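Peroxidase (Cellulomonas bogoriensis 69B4 = DSM 16987, PDB 6QZO) binds heme b and, as a member of the DyP-type peroxidase family, probably uses peroxide to oxidise its substrates. Local coordinates at residues T42-F47 and L306-N311; M231-I236 and L327-Q332. All coordinates share one frame; numbering follows the deposited sequence.

Contact 1 of 2, residues T42-F47 and L306-N311; sequences TPPPSF and LRRAYN. With HEM (protoporphyrin IX containing Fe), chain I.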
# COMPACT_ATOMS: atom_id res chain seq x y z
N THR A 42 -1.40 -21.46 -3.50
CA THR A 42 -0.75 -20.94 -2.27
C THR A 42 -1.78 -20.07 -1.53
O THR A 42 -2.35 -19.16 -2.15
CB THR A 42 0.49 -20.11 -2.60
OG1 THR A 42 1.26 -20.88 -3.53
CG2 THR A 42 1.30 -19.75 -1.36
N PRO A 43 -2.03 -20.31 -0.22
CA PRO A 43 -2.95 -19.47 0.54
C PRO A 43 -2.57 -18.01 0.33
O PRO A 43 -1.39 -17.66 0.39
CB PRO A 43 -2.75 -19.93 2.00
CG PRO A 43 -2.19 -21.33 1.91
CD PRO A 43 -1.42 -21.37 0.60
N PRO A 44 -3.53 -17.12 -0.05
CA PRO A 44 -3.18 -15.74 -0.36
C PRO A 44 -2.60 -14.98 0.83
O PRO A 44 -3.20 -14.95 1.90
CB PRO A 44 -4.50 -15.14 -0.86
CG PRO A 44 -5.30 -16.34 -1.32
CD PRO A 44 -4.93 -17.44 -0.35
N PRO A 45 -1.39 -14.40 0.70
CA PRO A 45 -0.82 -13.56 1.75
C PRO A 45 -1.35 -12.13 1.65
O PRO A 45 -2.13 -11.85 0.76
CB PRO A 45 0.68 -13.65 1.40
CG PRO A 45 0.67 -13.64 -0.11
CD PRO A 45 -0.51 -14.49 -0.49
N SER A 46 -0.87 -11.24 2.51
CA SER A 46 -1.47 -9.90 2.77
C SER A 46 -1.39 -8.99 1.54
O SER A 46 -2.35 -8.21 1.34
CB SER A 46 -0.84 -9.27 3.97
OG SER A 46 -1.13 -10.02 5.14
N PHE A 47 -0.31 -9.04 0.75
CA PHE A 47 -0.07 -8.01 -0.30
C PHE A 47 0.20 -8.63 -1.67
O PHE A 47 0.70 -9.78 -1.74
CB PHE A 47 1.06 -7.08 0.14
CG PHE A 47 0.85 -6.56 1.53
CD1 PHE A 47 -0.25 -5.76 1.82
CD2 PHE A 47 1.68 -6.94 2.57
CE1 PHE A 47 -0.49 -5.32 3.11
CE2 PHE A 47 1.45 -6.48 3.86
CZ PHE A 47 0.36 -5.68 4.13
N LEU A 306 -10.91 -20.21 -9.86
CA LEU A 306 -10.27 -19.82 -8.58
C LEU A 306 -10.17 -18.29 -8.54
O LEU A 306 -9.27 -17.73 -9.20
CB LEU A 306 -8.89 -20.47 -8.47
CG LEU A 306 -8.17 -20.24 -7.15
CD1 LEU A 306 -9.00 -20.73 -5.96
CD2 LEU A 306 -6.79 -20.88 -7.16
N ARG A 307 -11.07 -17.65 -7.81
CA ARG A 307 -10.95 -16.21 -7.51
C ARG A 307 -9.84 -16.07 -6.46
O ARG A 307 -9.81 -16.88 -5.52
CB ARG A 307 -12.28 -15.63 -7.02
CG ARG A 307 -13.34 -15.61 -8.10
CD ARG A 307 -14.68 -15.15 -7.56
NE ARG A 307 -15.23 -16.13 -6.64
CZ ARG A 307 -15.89 -15.86 -5.52
NH1 ARG A 307 -16.09 -14.62 -5.11
NH2 ARG A 307 -16.38 -16.85 -4.79
N ARG A 308 -8.96 -15.09 -6.67
CA ARG A 308 -7.83 -14.80 -5.76
C ARG A 308 -7.69 -13.28 -5.69
O ARG A 308 -6.62 -12.76 -6.08
CB ARG A 308 -6.58 -15.53 -6.26
CG ARG A 308 -5.61 -15.88 -5.14
CD ARG A 308 -4.44 -16.64 -5.69
NE ARG A 308 -3.41 -16.95 -4.72
CZ ARG A 308 -2.49 -16.12 -4.30
NH1 ARG A 308 -2.54 -14.84 -4.60
NH2 ARG A 308 -1.48 -16.57 -3.57
N ALA A 309 -8.76 -12.61 -5.26
CA ALA A 309 -8.93 -11.14 -5.35
C ALA A 309 -8.25 -10.43 -4.16
O ALA A 309 -8.05 -11.03 -3.08
CB ALA A 309 -10.39 -10.79 -5.46
N TYR A 310 -7.91 -9.16 -4.39
CA TYR A 310 -7.28 -8.25 -3.43
C TYR A 310 -8.02 -6.91 -3.47
O TYR A 310 -8.59 -6.59 -4.52
CB TYR A 310 -5.79 -8.10 -3.77
CG TYR A 310 -4.92 -9.22 -3.26
CD1 TYR A 310 -4.83 -10.43 -3.94
CD2 TYR A 310 -4.22 -9.08 -2.09
CE1 TYR A 310 -4.05 -11.47 -3.45
CE2 TYR A 310 -3.43 -10.10 -1.59
CZ TYR A 310 -3.34 -11.29 -2.27
OH TYR A 310 -2.55 -12.28 -1.75
N ASN A 311 -8.02 -6.16 -2.38
CA ASN A 311 -8.58 -4.78 -2.32
C ASN A 311 -7.56 -3.82 -2.95
O ASN A 311 -6.36 -4.01 -2.71
CB ASN A 311 -8.87 -4.32 -0.89
CG ASN A 311 -9.80 -5.27 -0.17
OD1 ASN A 311 -10.80 -5.70 -0.76
ND2 ASN A 311 -9.47 -5.60 1.06
CHA HEM I . -19.33 -14.17 -5.27
CHB HEM I . -18.32 -9.51 -4.62
CHC HEM I . -17.14 -9.13 -9.29
CHD HEM I . -17.75 -13.88 -9.84
C1A HEM I . -19.18 -12.93 -4.71
C2A HEM I . -19.58 -12.59 -3.38
C3A HEM I . -19.31 -11.27 -3.21
C4A HEM I . -18.71 -10.81 -4.41
CMA HEM I . -19.56 -10.43 -1.98
CAA HEM I . -20.25 -13.50 -2.37
CBA HEM I . -19.26 -14.25 -1.48
CGA HEM I . -18.59 -15.32 -2.28
O1A HEM I . -17.49 -15.02 -2.82
O2A HEM I . -19.12 -16.45 -2.40
C1B HEM I . -17.92 -9.02 -5.86
C2B HEM I . -17.58 -7.66 -6.05
C3B HEM I . -17.24 -7.53 -7.38
C4B HEM I . -17.41 -8.87 -7.96
CMB HEM I . -17.57 -6.57 -4.98
CAB HEM I . -16.73 -6.37 -8.14
CBB HEM I . -16.29 -5.25 -7.58
C1C HEM I . -17.19 -10.38 -9.86
C2C HEM I . -16.89 -10.64 -11.19
C3C HEM I . -17.06 -11.99 -11.40
C4C HEM I . -17.46 -12.57 -10.13
CMC HEM I . -16.47 -9.68 -12.27
CAC HEM I . -16.78 -12.49 -12.77
CBC HEM I . -16.86 -13.73 -13.18
C1D HEM I . -18.24 -14.33 -8.60
C2D HEM I . -18.57 -15.75 -8.35
C3D HEM I . -19.03 -15.83 -7.09
C4D HEM I . -18.96 -14.45 -6.57
CMD HEM I . -18.48 -16.94 -9.29
CAD HEM I . -19.50 -17.10 -6.37
CBD HEM I . -21.01 -17.31 -6.58
CGD HEM I . -21.60 -18.58 -5.96
O1D HEM I . -21.46 -19.69 -6.51
O2D HEM I . -22.26 -18.53 -4.89
NA HEM I . -18.65 -11.83 -5.32
NB HEM I . -17.81 -9.70 -7.00
NC HEM I . -17.54 -11.53 -9.22
ND HEM I . -18.50 -13.61 -7.50
FE HEM I . -18.23 -11.75 -7.26

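Contact 2 of 2, residues M231-I236 and L327-Q332; sequences MVVRRI and LFVTYQ. With HEM (protoporphyrin IX containing Fe), chain I.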
# COMPACT_ATOMS: atom_id res chain seq x y z
N MET A 231 -4.90 -16.84 -16.55
CA MET A 231 -5.05 -15.78 -15.54
C MET A 231 -5.84 -14.63 -16.16
O MET A 231 -5.48 -14.20 -17.26
CB MET A 231 -3.68 -15.28 -15.09
CG MET A 231 -3.74 -14.03 -14.23
SD MET A 231 -2.04 -13.57 -13.78
CE MET A 231 -2.31 -11.92 -13.17
N VAL A 232 -6.90 -14.20 -15.47
CA VAL A 232 -7.67 -12.97 -15.80
C VAL A 232 -7.41 -11.96 -14.68
O VAL A 232 -7.49 -12.35 -13.51
CB VAL A 232 -9.17 -13.26 -15.92
CG1 VAL A 232 -10.00 -11.99 -15.95
CG2 VAL A 232 -9.46 -14.12 -17.14
N VAL A 233 -7.11 -10.71 -15.05
CA VAL A 233 -7.06 -9.55 -14.14
C VAL A 233 -8.08 -8.52 -14.63
O VAL A 233 -7.84 -7.93 -15.70
CB VAL A 233 -5.65 -8.94 -14.08
CG1 VAL A 233 -5.57 -7.75 -13.14
CG2 VAL A 233 -4.63 -9.98 -13.66
N ARG A 234 -9.17 -8.36 -13.88
CA ARG A 234 -10.11 -7.22 -14.01
C ARG A 234 -9.87 -6.27 -12.84
O ARG A 234 -9.97 -6.71 -11.67
CB ARG A 234 -11.56 -7.71 -13.99
CG ARG A 234 -11.89 -8.75 -15.04
CD ARG A 234 -12.15 -8.17 -16.41
NE ARG A 234 -13.49 -7.69 -16.59
CZ ARG A 234 -13.99 -7.23 -17.73
NH1 ARG A 234 -13.24 -7.12 -18.81
NH2 ARG A 234 -15.26 -6.86 -17.74
N ARG A 235 -9.52 -5.03 -13.15
CA ARG A 235 -9.54 -3.90 -12.18
C ARG A 235 -10.98 -3.40 -12.13
O ARG A 235 -11.45 -2.87 -13.17
CB ARG A 235 -8.58 -2.80 -12.64
CG ARG A 235 -8.24 -1.79 -11.56
CD ARG A 235 -7.32 -0.71 -12.08
NE ARG A 235 -7.04 0.33 -11.11
CZ ARG A 235 -6.19 0.23 -10.09
NH1 ARG A 235 -5.54 -0.90 -9.85
NH2 ARG A 235 -5.99 1.26 -9.29
N ILE A 236 -11.68 -3.63 -11.03
CA ILE A 236 -13.14 -3.31 -10.95
C ILE A 236 -13.32 -2.24 -9.88
O ILE A 236 -13.10 -2.55 -8.69
CB ILE A 236 -14.02 -4.56 -10.71
CG1 ILE A 236 -13.61 -5.73 -11.60
CG2 ILE A 236 -15.48 -4.20 -10.91
CD1 ILE A 236 -14.38 -7.00 -11.32
N LEU A 327 -9.11 -5.76 -7.09
CA LEU A 327 -8.18 -6.42 -8.02
C LEU A 327 -8.71 -7.83 -8.21
O LEU A 327 -8.37 -8.69 -7.39
CB LEU A 327 -6.76 -6.48 -7.45
CG LEU A 327 -5.99 -5.17 -7.39
CD1 LEU A 327 -4.49 -5.44 -7.31
CD2 LEU A 327 -6.30 -4.28 -8.59
N PHE A 328 -9.56 -8.01 -9.20
CA PHE A 328 -10.24 -9.30 -9.45
C PHE A 328 -9.32 -10.16 -10.31
O PHE A 328 -9.29 -9.97 -11.55
CB PHE A 328 -11.60 -9.06 -10.10
CG PHE A 328 -12.49 -10.26 -10.03
CD1 PHE A 328 -12.79 -10.84 -8.80
CD2 PHE A 328 -13.04 -10.80 -11.17
CE1 PHE A 328 -13.63 -11.92 -8.72
CE2 PHE A 328 -13.86 -11.91 -11.09
CZ PHE A 328 -14.15 -12.47 -9.87
N VAL A 329 -8.57 -11.04 -9.66
CA VAL A 329 -7.63 -12.00 -10.32
C VAL A 329 -8.29 -13.37 -10.27
O VAL A 329 -8.67 -13.79 -9.16
CB VAL A 329 -6.27 -12.02 -9.59
CG1 VAL A 329 -5.27 -12.93 -10.29
CG2 VAL A 329 -5.69 -10.62 -9.44
N THR A 330 -8.48 -14.03 -11.41
CA THR A 330 -9.04 -15.41 -11.49
C THR A 330 -8.08 -16.32 -12.26
O THR A 330 -7.40 -15.83 -13.17
CB THR A 330 -10.44 -15.45 -12.10
OG1 THR A 330 -10.31 -15.22 -13.51
CG2 THR A 330 -11.38 -14.42 -11.51
N TYR A 331 -8.04 -17.59 -11.88
CA TYR A 331 -7.27 -18.68 -12.54
C TYR A 331 -8.23 -19.81 -12.93
O TYR A 331 -9.09 -20.18 -12.12
CB TYR A 331 -6.18 -19.20 -11.62
CG TYR A 331 -5.11 -18.20 -11.30
CD1 TYR A 331 -4.09 -17.94 -12.19
CD2 TYR A 331 -5.11 -17.53 -10.09
CE1 TYR A 331 -3.10 -17.02 -11.91
CE2 TYR A 331 -4.13 -16.60 -9.79
CZ TYR A 331 -3.12 -16.35 -10.71
OH TYR A 331 -2.12 -15.46 -10.40
N GLN A 332 -8.07 -20.32 -14.15
CA GLN A 332 -8.94 -21.39 -14.73
C GLN A 332 -8.19 -22.07 -15.89
O GLN A 332 -7.29 -21.42 -16.47
CB GLN A 332 -10.27 -20.78 -15.16
CG GLN A 332 -10.15 -19.61 -16.13
CD GLN A 332 -9.81 -18.30 -15.46
OE1 GLN A 332 -10.49 -17.87 -14.52
NE2 GLN A 332 -8.77 -17.65 -15.94
CHA HEM I . -19.33 -14.17 -5.27
CHB HEM I . -18.32 -9.51 -4.62
CHC HEM I . -17.14 -9.13 -9.29
CHD HEM I . -17.75 -13.88 -9.84
C1A HEM I . -19.18 -12.93 -4.71
C2A HEM I . -19.58 -12.59 -3.38
C3A HEM I . -19.31 -11.27 -3.21
C4A HEM I . -18.71 -10.81 -4.41
CMA HEM I . -19.56 -10.43 -1.98
CAA HEM I . -20.25 -13.50 -2.37
CBA HEM I . -19.26 -14.25 -1.48
CGA HEM I . -18.59 -15.32 -2.28
O1A HEM I . -17.49 -15.02 -2.82
O2A HEM I . -19.12 -16.45 -2.40
C1B HEM I . -17.92 -9.02 -5.86
C2B HEM I . -17.58 -7.66 -6.05
C3B HEM I . -17.24 -7.53 -7.38
C4B HEM I . -17.41 -8.87 -7.96
CMB HEM I . -17.57 -6.57 -4.98
CAB HEM I . -16.73 -6.37 -8.14
CBB HEM I . -16.29 -5.25 -7.58
C1C HEM I . -17.19 -10.38 -9.86
C2C HEM I . -16.89 -10.64 -11.19
C3C HEM I . -17.06 -11.99 -11.40
C4C HEM I . -17.46 -12.57 -10.13
CMC HEM I . -16.47 -9.68 -12.27
CAC HEM I . -16.78 -12.49 -12.77
CBC HEM I . -16.86 -13.73 -13.18
C1D HEM I . -18.24 -14.33 -8.60
C2D HEM I . -18.57 -15.75 -8.35
C3D HEM I . -19.03 -15.83 -7.09
C4D HEM I . -18.96 -14.45 -6.57
CMD HEM I . -18.48 -16.94 -9.29
CAD HEM I . -19.50 -17.10 -6.37
CBD HEM I . -21.01 -17.31 -6.58
CGD HEM I . -21.60 -18.58 -5.96
O1D HEM I . -21.46 -19.69 -6.51
O2D HEM I . -22.26 -18.53 -4.89
NA HEM I . -18.65 -11.83 -5.32
NB HEM I . -17.81 -9.70 -7.00
NC HEM I . -17.54 -11.53 -9.22
ND HEM I . -18.50 -13.61 -7.50
FE HEM I . -18.23 -11.75 -7.26

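Contact 1 of 2, residues T42-F47 and L306-N311
The distal side of the heme pocket, judging by the family's GxxDG-like motif, borders strand 306-314 through R307; on its other side the strand meets the proline-rich loop T42-S46 that leads into strand 47-55. Two side chains of 306-311 reach across to backbone carbonyls. Y310 comes in ring edge first, with CG anti to its own carbonyl carbon (chi1 -81°), and its OH donates to P45 O at 2.6 Å, in the carbonyl plane and on a lone pair. The same hydroxyl lies 3.3 Å from P45 CD and 3.6 Å from P44 CB, so the prolines close in around the bond. R308 runs extended from CG to NE and sends NH2 to T42 O at 3.1 Å, a bent bond (144°) with the donor above the carbonyl plane; P44 CA sits over one guanidinium face. The contact joins the two halves of the DyP fold, each a ferredoxin-like domain with a four-stranded antiparallel sheet. R307 turns toward the cofactor instead: bent at chi3, it lays its guanidinium over HEM C3D and grips the propionate oxygen HEM O1A with NH1 at 2.7 Å and NH2 at 2.9 Å. E201 forms a salt bridge to the same NH1.

Contact 2 of 2, residues M231-I236 and L327-Q332
Strands 231-236 and 327-332 run antiparallel, their axes 4.7 Å apart at closest approach, and V232-T330 and R234-F328 are the hydrogen-bonded pairs; V232 N to T330 O is the straightest of the four bonds (169°). F328, with CG anti to its backbone N, lays a ring face against the heme, tilted about 30° from its plane, so the outer rim leads and CE2 comes 3.2 Å from HEM C3C. T330 CG2 backs the opposite ring face. I236 points alongside F328, and its CD1 touches both F328 CB (3.7 Å) and HEM CMC (3.5 Å). An alanine in place of F328 would probably loosen the heme on this side, since the ring contact with pyrrole C and the packing on T330 CG2 would both be lost. On this sheet face, T330 OG1 donates to Q332 OE1 at 2.8 Å, while V232 CB packs on that hydroxyl. M231, V233, V329 and Y331 occupy the other face; there the extended M231 chain lies beside Y331, its SD 5.1 Å from the ring centroid, an oblique Met-aromatic contact. Y331 OH bonds to Q146. The pair thus offers the porphyrin a mainly apolar surface and turns sulfur and phenol toward the N-terminal half.

In the fold
Both contacts are buried, but contact 2 lies deeper, entirely within the C-terminal half, whereas contact 1 spans the two halves and has the exposed P43 at its margin. Both reach the C-terminal sheet, contact 1 through strand 306-314 alone; that strand is outermost, with 323-332 between it and 229-238. R308 N to V329 O and Y310 O to L327 N, each 2.8 Å, are probable hydrogen bonds tying them together. The chemistry follows position. Contact 1 relies on long polar side chains reaching loop carbonyls, contact 2 on regular backbone pairing and apolar packing. At the heme, R307 probably offsets the propionate's negative charge, while F328, touching R307 CD, packs on pyrrole C from the same side.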